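Local coordinates for protein alpha-galactosidase (Thermus thermophilus, PDB 6LCJ) that probably hydrolyses terminal alpha-galactosides as a hexameric, thermostable glycosidase of family GH36, at residues E[46-51]-E[388-393]. Sequence-based numbering, arbitrary orientation.
Sequences FRHGWQ and LHRLWL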
# COMPACT_ATOMS: atom_id res chain seq x y z
N PHE E 46 -27.00 6.07 -23.58
CA PHE E 46 -28.00 5.09 -23.17
C PHE E 46 -27.30 3.83 -22.66
O PHE E 46 -26.66 3.09 -23.43
CB PHE E 46 -28.96 4.76 -24.30
CG PHE E 46 -29.97 3.72 -23.92
CD1 PHE E 46 -30.91 3.98 -22.93
CD2 PHE E 46 -29.97 2.46 -24.50
CE1 PHE E 46 -31.84 3.02 -22.55
CE2 PHE E 46 -30.90 1.50 -24.14
CZ PHE E 46 -31.84 1.78 -23.17
N ARG E 47 -27.43 3.58 -21.37
CA ARG E 47 -26.74 2.50 -20.71
C ARG E 47 -27.74 1.36 -20.56
O ARG E 47 -28.60 1.40 -19.68
CB ARG E 47 -26.19 2.98 -19.37
CG ARG E 47 -25.19 2.05 -18.72
CD ARG E 47 -25.86 1.05 -17.79
NE ARG E 47 -24.87 0.17 -17.19
CZ ARG E 47 -25.17 -0.92 -16.49
NH1 ARG E 47 -26.44 -1.26 -16.31
NH2 ARG E 47 -24.20 -1.66 -15.97
N HIS E 48 -27.64 0.36 -21.43
CA HIS E 48 -28.53 -0.80 -21.37
C HIS E 48 -27.90 -1.94 -20.57
O HIS E 48 -26.93 -2.57 -21.03
CB HIS E 48 -28.91 -1.28 -22.76
CG HIS E 48 -29.97 -2.33 -22.71
ND1 HIS E 48 -29.74 -3.64 -23.08
CD2 HIS E 48 -31.23 -2.29 -22.23
CE1 HIS E 48 -30.83 -4.35 -22.86
NE2 HIS E 48 -31.75 -3.55 -22.35
N GLY E 49 -28.47 -2.24 -19.41
CA GLY E 49 -27.98 -3.35 -18.60
C GLY E 49 -28.28 -4.71 -19.21
O GLY E 49 -29.10 -4.87 -20.12
N TRP E 50 -27.61 -5.72 -18.66
CA TRP E 50 -27.57 -7.04 -19.28
C TRP E 50 -28.89 -7.79 -19.13
O TRP E 50 -29.38 -8.39 -20.09
CB TRP E 50 -26.45 -7.86 -18.67
CG TRP E 50 -26.25 -9.20 -19.32
CD1 TRP E 50 -26.28 -9.48 -20.65
CD2 TRP E 50 -25.96 -10.42 -18.65
NE1 TRP E 50 -26.02 -10.81 -20.86
CE2 TRP E 50 -25.81 -11.41 -19.65
CE3 TRP E 50 -25.79 -10.79 -17.30
CZ2 TRP E 50 -25.52 -12.74 -19.34
CZ3 TRP E 50 -25.49 -12.10 -17.00
CH2 TRP E 50 -25.35 -13.06 -18.01
N GLN E 51 -29.44 -7.82 -17.92
CA GLN E 51 -30.57 -8.69 -17.62
C GLN E 51 -31.73 -7.89 -17.03
O GLN E 51 -31.67 -6.66 -16.86
CB GLN E 51 -30.13 -9.85 -16.69
CG GLN E 51 -29.35 -9.43 -15.46
CD GLN E 51 -29.93 -10.00 -14.18
OE1 GLN E 51 -31.15 -10.05 -14.01
NE2 GLN E 51 -29.05 -10.43 -13.26
N LEU E 388 -39.22 1.67 -17.85
CA LEU E 388 -39.49 2.80 -18.74
C LEU E 388 -38.52 2.86 -19.92
O LEU E 388 -38.88 3.38 -20.98
CB LEU E 388 -39.43 4.11 -17.95
CG LEU E 388 -40.70 4.45 -17.18
CD1 LEU E 388 -40.43 5.47 -16.09
CD2 LEU E 388 -41.77 4.94 -18.15
N HIS E 389 -37.30 2.35 -19.77
CA HIS E 389 -36.32 2.42 -20.85
C HIS E 389 -36.25 1.14 -21.66
O HIS E 389 -35.35 0.99 -22.49
CB HIS E 389 -34.94 2.76 -20.31
CG HIS E 389 -34.86 4.10 -19.65
ND1 HIS E 389 -35.27 4.31 -18.35
CD2 HIS E 389 -34.46 5.30 -20.12
CE1 HIS E 389 -35.10 5.58 -18.03
NE2 HIS E 389 -34.60 6.20 -19.09
N ARG E 390 -37.17 0.21 -21.43
CA ARG E 390 -37.20 -1.03 -22.20
C ARG E 390 -38.56 -1.26 -22.86
O ARG E 390 -38.82 -2.38 -23.33
CB ARG E 390 -36.82 -2.20 -21.30
CG ARG E 390 -35.33 -2.26 -21.02
CD ARG E 390 -34.98 -3.33 -20.01
NE ARG E 390 -33.55 -3.63 -20.01
CZ ARG E 390 -32.90 -4.09 -18.95
NH1 ARG E 390 -33.56 -4.30 -17.81
NH2 ARG E 390 -31.59 -4.35 -19.01
N LEU E 391 -39.42 -0.24 -22.92
CA LEU E 391 -40.76 -0.44 -23.47
C LEU E 391 -40.73 -0.68 -24.98
O LEU E 391 -41.66 -1.31 -25.49
CB LEU E 391 -41.65 0.74 -23.13
CG LEU E 391 -41.97 0.90 -21.64
CD1 LEU E 391 -42.69 2.18 -21.37
CD2 LEU E 391 -42.79 -0.29 -21.15
N TRP E 392 -39.67 -0.25 -25.67
CA TRP E 392 -39.52 -0.53 -27.10
C TRP E 392 -39.50 -2.02 -27.39
O TRP E 392 -39.70 -2.42 -28.54
CB TRP E 392 -38.24 0.12 -27.65
CG TRP E 392 -37.02 -0.08 -26.79
CD1 TRP E 392 -36.70 0.61 -25.66
CD2 TRP E 392 -35.97 -1.04 -26.99
NE1 TRP E 392 -35.52 0.13 -25.14
CE2 TRP E 392 -35.05 -0.87 -25.94
CE3 TRP E 392 -35.72 -2.01 -27.96
CZ2 TRP E 392 -33.90 -1.65 -25.83
CZ3 TRP E 392 -34.60 -2.78 -27.85
CH2 TRP E 392 -33.69 -2.60 -26.79
N LEU E 393 -39.27 -2.87 -26.39
CA LEU E 393 -39.33 -4.31 -26.61
C LEU E 393 -40.75 -4.85 -26.74
O LEU E 393 -40.90 -6.06 -26.91
CB LEU E 393 -38.61 -5.04 -25.48
CG LEU E 393 -37.13 -4.77 -25.58
CD1 LEU E 393 -36.46 -5.14 -24.28
CD2 LEU E 393 -36.53 -5.51 -26.77
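The end of strand 44-48 and the loop entered at 49-51 face the loop and 3-10 segment 389-393 with their backbones well apart, His48 CA lying 8.4 Å from His389 CA, so side chains bridge the gap. Arg390 does most of the work. Its chain runs extended from CG to NE and brings the guanidinium edge-on to His48 and Gly49. Arg390 NE donates a nearly straight hydrogen bond (166°) to His48 NE2 at 3.0 Å; His48 NE2 lies in the guanidinium plane, but Arg390 NE sits 32° out of the imidazole plane, and the two planes are 83° apart. His48 ND1 donates in turn to the carbonyl of Ser91, which fixes the ring and leaves NE2 as acceptor. Arg390 NH2 makes a weak bond to Gly49 O at 2.8 Å, Arg390 NH1 and NH2 share Gln51 O in two more weak ones, and NH1 is also hydrogen-bonded to Val355 O. An alanine here would remove the donors to His48 NE2 and the Gly49 and Gln51 carbonyls and would probably loosen the 49-51 loop. Phe46 CE1 lies 3.8 Å from His389 CB, which meets the ring edge, and His389 O is held by Trp392 NE1 at 2.8 Å. Ala56 of strand 56-59 touches His48, His389 and Arg390; the contact thus joins the seven-stranded antiparallel sheet of the N-terminal beta domain to the TIM barrel, between helix 380-388 and strand 398-400.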